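Local coordinates for protein orotidine 5'-phosphate decarboxylase (Pyrococcus horikoshii, PDB 2CZE) that probably catalyses the decarboxylation of orotidine 5'-monophosphate to UMP, the last step of de novo UMP synthesis, working as a homodimer, at residues Leu4-Tyr9 with Lys16-Val21; Ser26-Asn31 with Thr50-Ile55; Val30-Ile35 with Ala56-Ala61; Leu99-Met104 with Glu132-Ile137. All coordinates share one frame; numbering follows the deposited sequence.

Interaction 1: Leu4-Tyr9 with Lys16-Val21; sequences LALDVY and KIAKSV. With U5P (uridine-5'-monophosphate), chain C.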
# COMPACT_ATOMS: atom_id res chain seq x y z
N LEU A 4 -3.84 4.50 19.00
CA LEU A 4 -3.64 3.06 19.16
C LEU A 4 -3.58 2.37 17.80
O LEU A 4 -4.55 2.41 17.04
CB LEU A 4 -4.78 2.46 19.98
CG LEU A 4 -4.82 0.94 20.12
CD1 LEU A 4 -3.59 0.46 20.87
CD2 LEU A 4 -6.10 0.54 20.87
N ALA A 5 -2.46 1.73 17.49
CA ALA A 5 -2.33 1.03 16.21
C ALA A 5 -2.71 -0.42 16.46
O ALA A 5 -1.92 -1.19 17.00
CB ALA A 5 -0.90 1.12 15.70
N LEU A 6 -3.93 -0.78 16.08
CA LEU A 6 -4.43 -2.14 16.32
C LEU A 6 -4.04 -3.10 15.21
O LEU A 6 -4.85 -3.38 14.33
CB LEU A 6 -5.96 -2.14 16.47
CG LEU A 6 -6.51 -1.67 17.81
CD1 LEU A 6 -8.03 -1.68 17.78
CD2 LEU A 6 -5.97 -2.57 18.92
N ASP A 7 -2.82 -3.60 15.27
CA ASP A 7 -2.35 -4.52 14.25
C ASP A 7 -2.45 -5.99 14.62
O ASP A 7 -1.46 -6.72 14.59
CB ASP A 7 -0.92 -4.16 13.84
CG ASP A 7 -0.82 -2.75 13.28
OD1 ASP A 7 -1.71 -2.38 12.47
OD2 ASP A 7 0.13 -2.02 13.64
N VAL A 8 -3.64 -6.41 15.01
CA VAL A 8 -3.89 -7.81 15.30
C VAL A 8 -4.82 -8.25 14.19
O VAL A 8 -5.47 -7.42 13.55
CB VAL A 8 -4.58 -8.02 16.67
CG1 VAL A 8 -3.60 -7.70 17.80
CG2 VAL A 8 -5.82 -7.15 16.78
N TYR A 9 -4.89 -9.55 13.92
CA TYR A 9 -5.78 -10.02 12.85
C TYR A 9 -7.24 -10.12 13.28
O TYR A 9 -8.16 -9.88 12.50
CB TYR A 9 -5.35 -11.40 12.37
CG TYR A 9 -3.99 -11.49 11.71
CD1 TYR A 9 -3.61 -10.61 10.70
CD2 TYR A 9 -3.12 -12.53 12.04
CE1 TYR A 9 -2.39 -10.77 10.03
CE2 TYR A 9 -1.90 -12.70 11.38
CZ TYR A 9 -1.54 -11.82 10.38
OH TYR A 9 -0.32 -11.99 9.75
N LYS A 16 -11.78 -5.68 22.00
CA LYS A 16 -11.53 -5.86 23.42
C LYS A 16 -10.37 -4.96 23.90
O LYS A 16 -10.48 -4.27 24.92
CB LYS A 16 -11.19 -7.33 23.70
CG LYS A 16 -10.85 -7.64 25.14
CD LYS A 16 -10.75 -9.16 25.34
CE LYS A 16 -10.47 -9.51 26.79
NZ LYS A 16 -10.60 -10.98 27.01
N ILE A 17 -9.27 -4.99 23.17
CA ILE A 17 -8.11 -4.17 23.51
C ILE A 17 -8.45 -2.68 23.48
O ILE A 17 -8.10 -1.94 24.40
CB ILE A 17 -6.94 -4.46 22.56
CG1 ILE A 17 -6.45 -5.90 22.78
CG2 ILE A 17 -5.79 -3.47 22.80
CD1 ILE A 17 -5.46 -6.38 21.75
N ALA A 18 -9.14 -2.25 22.42
CA ALA A 18 -9.52 -0.85 22.27
C ALA A 18 -10.39 -0.37 23.42
O ALA A 18 -10.17 0.72 23.96
CB ALA A 18 -10.25 -0.65 20.94
N LYS A 19 -11.38 -1.17 23.79
CA LYS A 19 -12.26 -0.79 24.90
C LYS A 19 -11.51 -0.64 26.20
O LYS A 19 -11.80 0.26 26.99
CB LYS A 19 -13.37 -1.83 25.09
CG LYS A 19 -14.45 -1.77 24.04
CD LYS A 19 -15.38 -2.93 24.22
CE LYS A 19 -16.63 -2.73 23.45
NZ LYS A 19 -17.33 -1.49 23.90
N SER A 20 -10.54 -1.51 26.44
CA SER A 20 -9.78 -1.44 27.68
C SER A 20 -8.85 -0.22 27.78
O SER A 20 -8.52 0.20 28.88
CB SER A 20 -8.95 -2.72 27.87
OG SER A 20 -7.89 -2.79 26.93
N VAL A 21 -8.44 0.35 26.65
CA VAL A 21 -7.54 1.50 26.71
C VAL A 21 -8.16 2.80 26.22
O VAL A 21 -7.52 3.86 26.21
CB VAL A 21 -6.24 1.21 25.89
CG1 VAL A 21 -5.59 -0.07 26.38
CG2 VAL A 21 -6.57 1.11 24.41
N1 U5P C . 3.89 2.77 10.70
C2 U5P C . 5.18 2.78 11.25
N3 U5P C . 6.16 3.62 10.69
C4 U5P C . 5.85 4.44 9.60
C5 U5P C . 4.57 4.43 9.06
C6 U5P C . 3.60 3.60 9.60
O2 U5P C . 5.48 2.05 12.20
O4 U5P C . 6.71 5.19 9.15
C1' U5P C . 2.81 1.97 11.31
C2' U5P C . 3.16 0.49 11.46
O2' U5P C . 2.76 -0.20 10.28
C3' U5P C . 2.22 0.10 12.60
C4' U5P C . 2.32 1.33 13.51
O3' U5P C . 0.88 -0.07 12.13
O4' U5P C . 2.56 2.46 12.64
C5' U5P C . 3.50 1.18 14.47
O5' U5P C . 3.23 0.10 15.36
P U5P C . 4.25 -0.37 16.51
O1P U5P C . 3.91 -1.75 16.95
O2P U5P C . 4.12 0.71 17.69
O3P U5P C . 5.74 -0.26 15.92

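Interaction 2: Ser26-Asn31 with Thr50-Ile55; sequences SMIKVN and TGVEII. With U5P (uridine-5'-monophosphate), chain C.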
# COMPACT_ATOMS: atom_id res chain seq x y z
N SER A 26 -6.69 8.99 21.85
CA SER A 26 -7.38 10.01 21.08
C SER A 26 -8.01 9.44 19.82
O SER A 26 -9.06 9.89 19.39
CB SER A 26 -6.40 11.13 20.69
OG SER A 26 -6.02 11.89 21.81
N MET A 27 -7.35 8.45 19.21
CA MET A 27 -7.84 7.82 17.99
C MET A 27 -7.34 6.38 17.90
O MET A 27 -6.48 5.98 18.66
CB MET A 27 -7.33 8.56 16.74
CG MET A 27 -7.84 9.97 16.54
SD MET A 27 -7.28 10.57 14.91
CE MET A 27 -7.27 12.37 15.17
N ILE A 28 -7.89 5.64 16.95
CA ILE A 28 -7.47 4.27 16.69
C ILE A 28 -6.98 4.22 15.24
O ILE A 28 -7.61 4.81 14.35
CB ILE A 28 -8.64 3.29 16.83
CG1 ILE A 28 -9.06 3.24 18.31
CG2 ILE A 28 -8.26 1.90 16.28
CD1 ILE A 28 -10.32 2.42 18.57
N LYS A 29 -5.87 3.52 15.00
CA LYS A 29 -5.35 3.40 13.65
C LYS A 29 -5.44 1.94 13.21
O LYS A 29 -4.95 1.06 13.91
CB LYS A 29 -3.88 3.85 13.59
CG LYS A 29 -3.29 3.89 12.16
CD LYS A 29 -1.85 4.42 12.13
CE LYS A 29 -0.84 3.35 12.57
NZ LYS A 29 -0.74 2.20 11.61
N VAL A 30 -6.12 1.69 12.10
CA VAL A 30 -6.23 0.32 11.59
C VAL A 30 -5.34 0.21 10.35
O VAL A 30 -5.18 1.19 9.62
CB VAL A 30 -7.70 -0.07 11.24
CG1 VAL A 30 -8.63 0.33 12.40
CG2 VAL A 30 -8.14 0.55 9.95
N ASN A 31 -4.76 -0.96 10.12
CA ASN A 31 -3.86 -1.16 8.99
C ASN A 31 -4.37 -2.42 8.27
O ASN A 31 -5.38 -3.00 8.68
CB ASN A 31 -2.43 -1.35 9.51
CG ASN A 31 -1.35 -1.01 8.48
OD1 ASN A 31 -1.48 -1.32 7.29
ND2 ASN A 31 -0.26 -0.41 8.95
N THR A 50 -16.08 2.41 20.55
CA THR A 50 -15.19 3.30 21.28
C THR A 50 -15.50 4.79 21.24
O THR A 50 -15.10 5.53 22.13
CB THR A 50 -13.74 3.14 20.78
OG1 THR A 50 -13.64 3.63 19.44
CG2 THR A 50 -13.32 1.67 20.80
N GLY A 51 -16.19 5.24 20.20
CA GLY A 51 -16.49 6.66 20.09
C GLY A 51 -15.32 7.53 19.64
O GLY A 51 -15.40 8.76 19.68
N VAL A 52 -14.21 6.92 19.23
CA VAL A 52 -13.08 7.73 18.78
C VAL A 52 -12.92 7.67 17.27
O VAL A 52 -13.47 6.78 16.61
CB VAL A 52 -11.75 7.32 19.47
CG1 VAL A 52 -11.89 7.48 20.98
CG2 VAL A 52 -11.39 5.89 19.12
N GLU A 53 -12.21 8.64 16.71
CA GLU A 53 -12.02 8.65 15.27
C GLU A 53 -11.11 7.51 14.84
O GLU A 53 -10.27 7.06 15.64
CB GLU A 53 -11.44 9.99 14.82
CG GLU A 53 -12.46 11.11 14.85
CD GLU A 53 -11.91 12.38 14.27
OE1 GLU A 53 -10.90 12.87 14.81
OE2 GLU A 53 -12.47 12.88 13.27
N ILE A 54 -11.25 7.08 13.59
CA ILE A 54 -10.44 5.99 13.06
C ILE A 54 -9.59 6.40 11.87
O ILE A 54 -10.08 6.98 10.91
CB ILE A 54 -11.31 4.80 12.58
CG1 ILE A 54 -12.31 4.36 13.66
CG2 ILE A 54 -10.40 3.65 12.16
CD1 ILE A 54 -11.68 3.98 14.99
N ILE A 55 -8.30 6.08 11.95
CA ILE A 55 -7.37 6.36 10.85
C ILE A 55 -7.11 5.03 10.14
O ILE A 55 -6.77 4.03 10.79
CB ILE A 55 -6.00 6.86 11.38
CG1 ILE A 55 -6.15 8.19 12.11
CG2 ILE A 55 -5.01 6.97 10.20
CD1 ILE A 55 -4.88 8.59 12.91
N1 U5P C . 3.89 2.77 10.70
C2 U5P C . 5.18 2.78 11.25
N3 U5P C . 6.16 3.62 10.69
C4 U5P C . 5.85 4.44 9.60
C5 U5P C . 4.57 4.43 9.06
C6 U5P C . 3.60 3.60 9.60
O2 U5P C . 5.48 2.05 12.20
O4 U5P C . 6.71 5.19 9.15
C1' U5P C . 2.81 1.97 11.31
C2' U5P C . 3.16 0.49 11.46
O2' U5P C . 2.76 -0.20 10.28
C3' U5P C . 2.22 0.10 12.60
C4' U5P C . 2.32 1.33 13.51
O3' U5P C . 0.88 -0.07 12.13
O4' U5P C . 2.56 2.46 12.64
C5' U5P C . 3.50 1.18 14.47
O5' U5P C . 3.23 0.10 15.36
P U5P C . 4.25 -0.37 16.51
O1P U5P C . 3.91 -1.75 16.95
O2P U5P C . 4.12 0.71 17.69
O3P U5P C . 5.74 -0.26 15.92
O HOH W 1 -11.33 10.90 18.31

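Interaction 3: Val30-Ile35 with Ala56-Ala61; sequences VNWPLI and ADLKLA. With U5P (uridine-5'-monophosphate), chain C.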
# COMPACT_ATOMS: atom_id res chain seq x y z
N VAL A 30 -6.12 1.69 12.10
CA VAL A 30 -6.23 0.32 11.59
C VAL A 30 -5.34 0.21 10.35
O VAL A 30 -5.18 1.19 9.62
CB VAL A 30 -7.70 -0.07 11.24
CG1 VAL A 30 -8.63 0.33 12.40
CG2 VAL A 30 -8.14 0.55 9.95
N ASN A 31 -4.76 -0.96 10.12
CA ASN A 31 -3.86 -1.16 8.99
C ASN A 31 -4.37 -2.42 8.27
O ASN A 31 -5.38 -3.00 8.68
CB ASN A 31 -2.43 -1.35 9.51
CG ASN A 31 -1.35 -1.01 8.48
OD1 ASN A 31 -1.48 -1.32 7.29
ND2 ASN A 31 -0.26 -0.41 8.95
N TRP A 32 -3.69 -2.84 7.22
CA TRP A 32 -4.15 -4.01 6.46
C TRP A 32 -4.29 -5.31 7.26
O TRP A 32 -5.18 -6.12 6.98
CB TRP A 32 -3.25 -4.24 5.23
CG TRP A 32 -3.36 -3.14 4.22
CD1 TRP A 32 -2.35 -2.32 3.77
CD2 TRP A 32 -4.53 -2.75 3.48
NE1 TRP A 32 -2.82 -1.46 2.81
CE2 TRP A 32 -4.16 -1.70 2.61
CE3 TRP A 32 -5.86 -3.20 3.48
CZ2 TRP A 32 -5.07 -1.09 1.73
CZ3 TRP A 32 -6.77 -2.58 2.61
CH2 TRP A 32 -6.37 -1.54 1.75
N PRO A 33 -3.43 -5.53 8.27
CA PRO A 33 -3.56 -6.79 9.03
C PRO A 33 -4.96 -7.00 9.62
O PRO A 33 -5.55 -8.07 9.46
CB PRO A 33 -2.49 -6.65 10.11
CG PRO A 33 -1.43 -5.85 9.40
CD PRO A 33 -2.25 -4.77 8.72
N LEU A 34 -5.51 -5.99 10.28
CA LEU A 34 -6.83 -6.12 10.88
C LEU A 34 -7.93 -6.16 9.81
O LEU A 34 -8.89 -6.94 9.92
CB LEU A 34 -7.08 -4.96 11.87
CG LEU A 34 -8.43 -4.96 12.60
CD1 LEU A 34 -8.57 -6.24 13.42
CD2 LEU A 34 -8.52 -3.73 13.49
N ILE A 35 -7.79 -5.34 8.77
CA ILE A 35 -8.78 -5.33 7.70
C ILE A 35 -8.82 -6.69 7.00
O ILE A 35 -9.90 -7.24 6.73
CB ILE A 35 -8.47 -4.21 6.66
CG1 ILE A 35 -8.74 -2.85 7.30
CG2 ILE A 35 -9.31 -4.40 5.42
CD1 ILE A 35 -8.17 -1.67 6.51
N ALA A 56 -7.29 5.00 8.82
CA ALA A 56 -7.03 3.78 8.05
C ALA A 56 -5.64 3.99 7.47
O ALA A 56 -5.47 4.80 6.54
CB ALA A 56 -8.04 3.62 6.91
N ASP A 57 -4.66 3.29 8.03
CA ASP A 57 -3.26 3.41 7.58
C ASP A 57 -3.09 2.43 6.43
O ASP A 57 -2.62 1.31 6.62
CB ASP A 57 -2.31 3.05 8.73
CG ASP A 57 -0.85 3.37 8.41
OD1 ASP A 57 -0.57 3.86 7.29
OD2 ASP A 57 0.02 3.14 9.28
N LEU A 58 -3.48 2.86 5.24
CA LEU A 58 -3.42 2.00 4.06
C LEU A 58 -2.14 2.17 3.27
O LEU A 58 -1.81 1.32 2.45
CB LEU A 58 -4.61 2.27 3.14
CG LEU A 58 -6.01 2.33 3.77
CD1 LEU A 58 -7.07 2.57 2.66
CD2 LEU A 58 -6.31 1.02 4.51
N LYS A 59 -1.44 3.28 3.50
CA LYS A 59 -0.21 3.56 2.77
C LYS A 59 -0.51 3.46 1.29
O LYS A 59 0.26 2.86 0.55
CB LYS A 59 0.87 2.53 3.13
CG LYS A 59 1.38 2.58 4.56
CD LYS A 59 2.19 3.84 4.80
CE LYS A 59 2.93 3.77 6.11
NZ LYS A 59 1.98 3.59 7.24
N LEU A 60 -1.63 4.04 0.87
CA LEU A 60 -2.01 3.96 -0.54
C LEU A 60 -0.87 4.45 -1.41
O LEU A 60 -0.28 5.50 -1.15
CB LEU A 60 -3.28 4.77 -0.80
CG LEU A 60 -4.54 4.21 -0.12
CD1 LEU A 60 -5.76 4.98 -0.62
CD2 LEU A 60 -4.68 2.71 -0.43
N ALA A 61 -0.58 3.69 -2.45
CA ALA A 61 0.54 3.97 -3.32
C ALA A 61 0.33 3.34 -4.70
O ALA A 61 1.22 2.68 -5.23
CB ALA A 61 1.81 3.42 -2.67
N1 U5P C . 3.89 2.77 10.70
C2 U5P C . 5.18 2.78 11.25
N3 U5P C . 6.16 3.62 10.69
C4 U5P C . 5.85 4.44 9.60
C5 U5P C . 4.57 4.43 9.06
C6 U5P C . 3.60 3.60 9.60
O2 U5P C . 5.48 2.05 12.20
O4 U5P C . 6.71 5.19 9.15
C1' U5P C . 2.81 1.97 11.31
C2' U5P C . 3.16 0.49 11.46
O2' U5P C . 2.76 -0.20 10.28
C3' U5P C . 2.22 0.10 12.60
C4' U5P C . 2.32 1.33 13.51
O3' U5P C . 0.88 -0.07 12.13
O4' U5P C . 2.56 2.46 12.64
C5' U5P C . 3.50 1.18 14.47
O5' U5P C . 3.23 0.10 15.36
P U5P C . 4.25 -0.37 16.51
O1P U5P C . 3.91 -1.75 16.95
O2P U5P C . 4.12 0.71 17.69
O3P U5P C . 5.74 -0.26 15.92

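Interaction 4: Leu99-Met104 with Glu132-Ile137; sequences LGEIIM and EPFGVI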
# COMPACT_ATOMS: atom_id res chain seq x y z
N LEU A 99 -11.93 12.42 -1.69
CA LEU A 99 -12.93 11.59 -1.01
C LEU A 99 -13.00 11.76 0.51
O LEU A 99 -13.95 11.31 1.16
CB LEU A 99 -12.67 10.11 -1.34
CG LEU A 99 -12.73 9.73 -2.82
CD1 LEU A 99 -12.26 8.28 -3.00
CD2 LEU A 99 -14.14 9.90 -3.33
N GLY A 100 -11.99 12.39 1.09
CA GLY A 100 -11.98 12.56 2.53
C GLY A 100 -10.64 13.05 3.05
O GLY A 100 -9.72 13.27 2.26
N GLU A 101 -10.52 13.21 4.37
CA GLU A 101 -9.29 13.73 4.95
C GLU A 101 -8.13 12.74 4.89
O GLU A 101 -8.31 11.55 5.13
CB GLU A 101 -9.55 14.18 6.39
CG GLU A 101 -10.57 15.30 6.50
CD GLU A 101 -10.68 15.87 7.90
OE1 GLU A 101 -9.71 16.51 8.34
OE2 GLU A 101 -11.72 15.67 8.56
N ILE A 102 -6.95 13.24 4.55
CA ILE A 102 -5.78 12.39 4.41
C ILE A 102 -4.59 12.78 5.26
O ILE A 102 -4.51 13.90 5.78
CB ILE A 102 -5.28 12.35 2.95
CG1 ILE A 102 -4.82 13.76 2.53
CG2 ILE A 102 -6.39 11.85 2.03
CD1 ILE A 102 -4.08 13.79 1.18
N ILE A 103 -3.68 11.83 5.42
CA ILE A 103 -2.43 12.03 6.13
C ILE A 103 -1.38 11.57 5.14
O ILE A 103 -1.46 10.45 4.62
CB ILE A 103 -2.38 11.17 7.41
CG1 ILE A 103 -3.39 11.71 8.43
CG2 ILE A 103 -0.97 11.18 7.96
CD1 ILE A 103 -3.67 10.77 9.63
N MET A 104 -0.41 12.44 4.84
CA MET A 104 0.64 12.11 3.88
C MET A 104 1.93 11.63 4.54
O MET A 104 2.39 12.21 5.51
CB MET A 104 0.95 13.33 3.01
CG MET A 104 -0.22 13.79 2.14
SD MET A 104 0.11 15.35 1.30
CE MET A 104 1.37 14.84 0.12
N GLU A 132 -1.87 20.52 1.62
CA GLU A 132 -2.53 20.79 2.89
C GLU A 132 -3.40 19.66 3.43
O GLU A 132 -4.61 19.80 3.58
CB GLU A 132 -3.36 22.09 2.81
CG GLU A 132 -2.50 23.32 3.07
CD GLU A 132 -3.29 24.62 3.04
OE1 GLU A 132 -4.36 24.70 3.67
OE2 GLU A 132 -2.81 25.57 2.38
N PRO A 133 -2.79 18.50 3.73
CA PRO A 133 -3.53 17.36 4.28
C PRO A 133 -3.77 17.61 5.77
O PRO A 133 -3.23 18.56 6.33
CB PRO A 133 -2.56 16.19 4.07
CG PRO A 133 -1.21 16.87 4.30
CD PRO A 133 -1.37 18.17 3.52
N PHE A 134 -4.58 16.77 6.42
CA PHE A 134 -4.84 16.94 7.84
C PHE A 134 -3.52 16.81 8.61
O PHE A 134 -3.27 17.54 9.58
CB PHE A 134 -5.84 15.87 8.32
CG PHE A 134 -5.86 15.70 9.81
CD1 PHE A 134 -5.09 14.72 10.42
CD2 PHE A 134 -6.64 16.53 10.61
CE1 PHE A 134 -5.09 14.57 11.81
CE2 PHE A 134 -6.65 16.39 12.00
CZ PHE A 134 -5.87 15.40 12.60
N GLY A 135 -2.68 15.89 8.18
CA GLY A 135 -1.40 15.71 8.85
C GLY A 135 -0.41 14.92 8.02
O GLY A 135 -0.69 14.55 6.88
N VAL A 136 0.77 14.68 8.58
CA VAL A 136 1.81 13.93 7.90
C VAL A 136 2.45 12.96 8.87
O VAL A 136 2.37 13.15 10.10
CB VAL A 136 2.96 14.83 7.35
CG1 VAL A 136 2.41 15.80 6.30
CG2 VAL A 136 3.61 15.60 8.50
N ILE A 137 3.07 11.92 8.32
CA ILE A 137 3.79 10.93 9.10
C ILE A 137 5.25 11.37 9.22
O ILE A 137 5.89 11.67 8.21
CB ILE A 137 3.77 9.53 8.43
CG1 ILE A 137 2.35 8.98 8.43
CG2 ILE A 137 4.72 8.56 9.16
CD1 ILE A 137 1.73 8.87 9.81
O HOH W 2 -7.01 16.17 4.36

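Interaction 1: Leu4-Tyr9 with Lys16-Val21
L4 and V21 make the tightest touch between strand end and helix: CD2 of L4 lies 3.6 Å from CG2 of V21, and the two side chains cross at about a right angle. L4 holds CG anti to its own N (chi1 174°), and from there CD2 also comes down on the helix backbone, with A18 CA 3.9 Å from L4 CD2. Two residues on, L6 spreads its two methyls over A18 and I17, earlier in the helix than V21. CD1 of L6 sits 4.0 Å from A18 CB, while L6 CD2 reaches I17 CG2 at the same 4.0 Å, the L6 and I17 side chains sliding past each other in opposite directions. The five touching residues are all buried, their side chains meet through apolar groups, and the two segments bury 203 Å² in all. Strand 2-5 and helix 11-21 open the first beta-alpha-beta crossover of a TIM barrel, which strand 27-31 completes; A18 touches I28 of that strand as well.

Packing is looser towards V8, whose CB points at the helix but whose side chain comes no nearer than 4.6 Å to it. K16 and K19 lie on the solvent side of the helix; K19 points away and forms a salt bridge with E49. S20 OG turns back to I17 O at 2.7 Å, tilted 26° from that carbonyl plane. The chain bends at L6, the centre of an inverse gamma turn with a weak D7 N to A5 O bond. Beyond the bend, D7 OD2 takes a hydrogen bond from O3' of the bound UMP at 2.6 Å.

Interaction 2: Ser26-Asn31 with Thr50-Ile55
I28 shares one face of the sheet with I54 and also packs on V52 of the loop before the strand, while M27 and I55 meet on the other face. With CG1 anti to its carbonyl carbon (chi1 -67°), I28 brings CG1 to 3.6 Å from V52 CG2 and sends CD1 tip to tip toward T50. I54 folds its own chain back at chi2 (-57°), which lays its CD1 3.6 Å from I28 CB. M27 is extended beyond CG and crosses I55 at about a right angle, M27 SD being 3.7 Å from I55 CD1; its CE ends beside the E53 carboxylate, which bonds to Y81.

The backbones pair in parallel. I28 N donates to E53 O, I28 O accepts from I55 N at 2.8 Å, and V30 N donates to I55 O, each nearly straight. Water 1 bridges S26 O and E53 N at the start of the pairing.

K29 lays its CG against I55 CG2, runs straight to CD, then bends at chi3 and chi4 so that NZ donates to O3' of the UMP ribose at 2.8 Å. The same ammonium forms a salt bridge with D57. A methionine in its place would probably leave the D57 carboxylate without this counter-charge and the ribose hydroxyl without this donor. Parallel strands 27-31 and 53-60 are neighbours in the TIM barrel, whose active sites lie at the C-terminal ends of the strands; here K29 belongs to the substrate site.

Interaction 3: Val30-Ile35 with Ala56-Ala61
W32 and L58 carry this contact, meeting by both a hydrogen bond and a ring-face packing. Among the polar links, W32 NE1 donates to L58 O at 3.0 Å; the bond is bent (140° at the hydrogen), and the oxygen sits 28° out of the indole plane. Strand pairing adds D57 N to V30 O at 2.7 Å. N31 OD1 accepts the W32 backbone N-H at 2.7 Å, in its carbonyl plane and on a lone pair. That bond helps fix the amide, whose ND2 donates to D62 OD2 of the second subunit and, weakly, to O3' of UMP.

Apolar contact centres on the indole. L58 CD2 makes a CH-pi contact over the six-membered ring, 3.8 Å from its centroid and 15° off the normal. L58 CB adds to this, 3.7 Å from W32 CZ2, and L60 CD2 stands more loosely at the ring edge. From the first turn of helix 32-38, I35 CD1 meets L58 CD2 at 3.8 Å. The ring of W32 also stacks on W32 of the second subunit. A leucine here would probably leave L58 O without its indole donor and L58 CD2 without a ring face, and would remove the stack between subunits.

Charged groups line the ligand side, where D57 and the proton donor K59 flank L58 in the strand and lie next to the pyrimidine; the exact place of K59 NZ is less sure. The chemistry therefore divides the strand: L58 ties it to W32, which itself reaches the second subunit, while D57 and K59 lie toward the substrate.

Interaction 4: Leu99-Met104 with Glu132-Ile137
This is a parallel strand pairing, I103 with G135 and M104 with V136, between neighbouring strands 102-105 and 135-137 of the barrel, joined in one beta-alpha-beta unit through helix 121-131. Three backbone bonds support the assignment: F134 N to I102 O, M104 N to G135 O, and I137 N to M104 O, each 2.9 Å. The first is the most bent, 131° at the hydrogen, and water 2 sits beside it, accepting from I102 N and, weakly, from F134 N. The two short strand axes are 41° apart, in keeping with the twist of a closed barrel.

P133 wedges between two residues of the other strand. Its CB packs 3.7 Å from I102 CG1, and M104 SD lies 3.6 Å from P133 CG, the methionine and proline side chains crossing at about a right angle. F134 runs alongside I103, whose CG1 meets the ring edge at CD1, 4.0 Å away; the ring also meets Y81. G135 follows with no side chain, and a CB there would be crowded by F134 CD1. Further on, I103 CG2 touches I137 CD1 at 4.0 Å.

With the polar bonds confined to the backbone, apart from the water, the side chains are left to pack through apolar surfaces. I137 is tied to M104 through its N-H and to I103 through its methyl; it also touches P162 and the bound UMP, so this pairing probably helps to position it at the site.

Along the chain the contacts run in order, with interactions 2 and 3 starting from overlapping segments. All reach the one eight-stranded parallel barrel. Interactions 1 and 2 have centres about 9 Å apart and join through backbone pairing of strands 2-5 and 27-31. Interactions 2 and 3, centres about 12 Å apart, follow the same two strands, 27-31 and 53-60, toward the substrate site. Interaction 4 lies across the chain's centre from interaction 1, about 23 Å between centres, yet touches interaction 2 by packing of I55 on I103 and M27 on F134. The first three border the bound UMP, interaction 3 holds the proton donor and reaches the dimer interface, and interaction 4 approaches UMP from another part of the barrel.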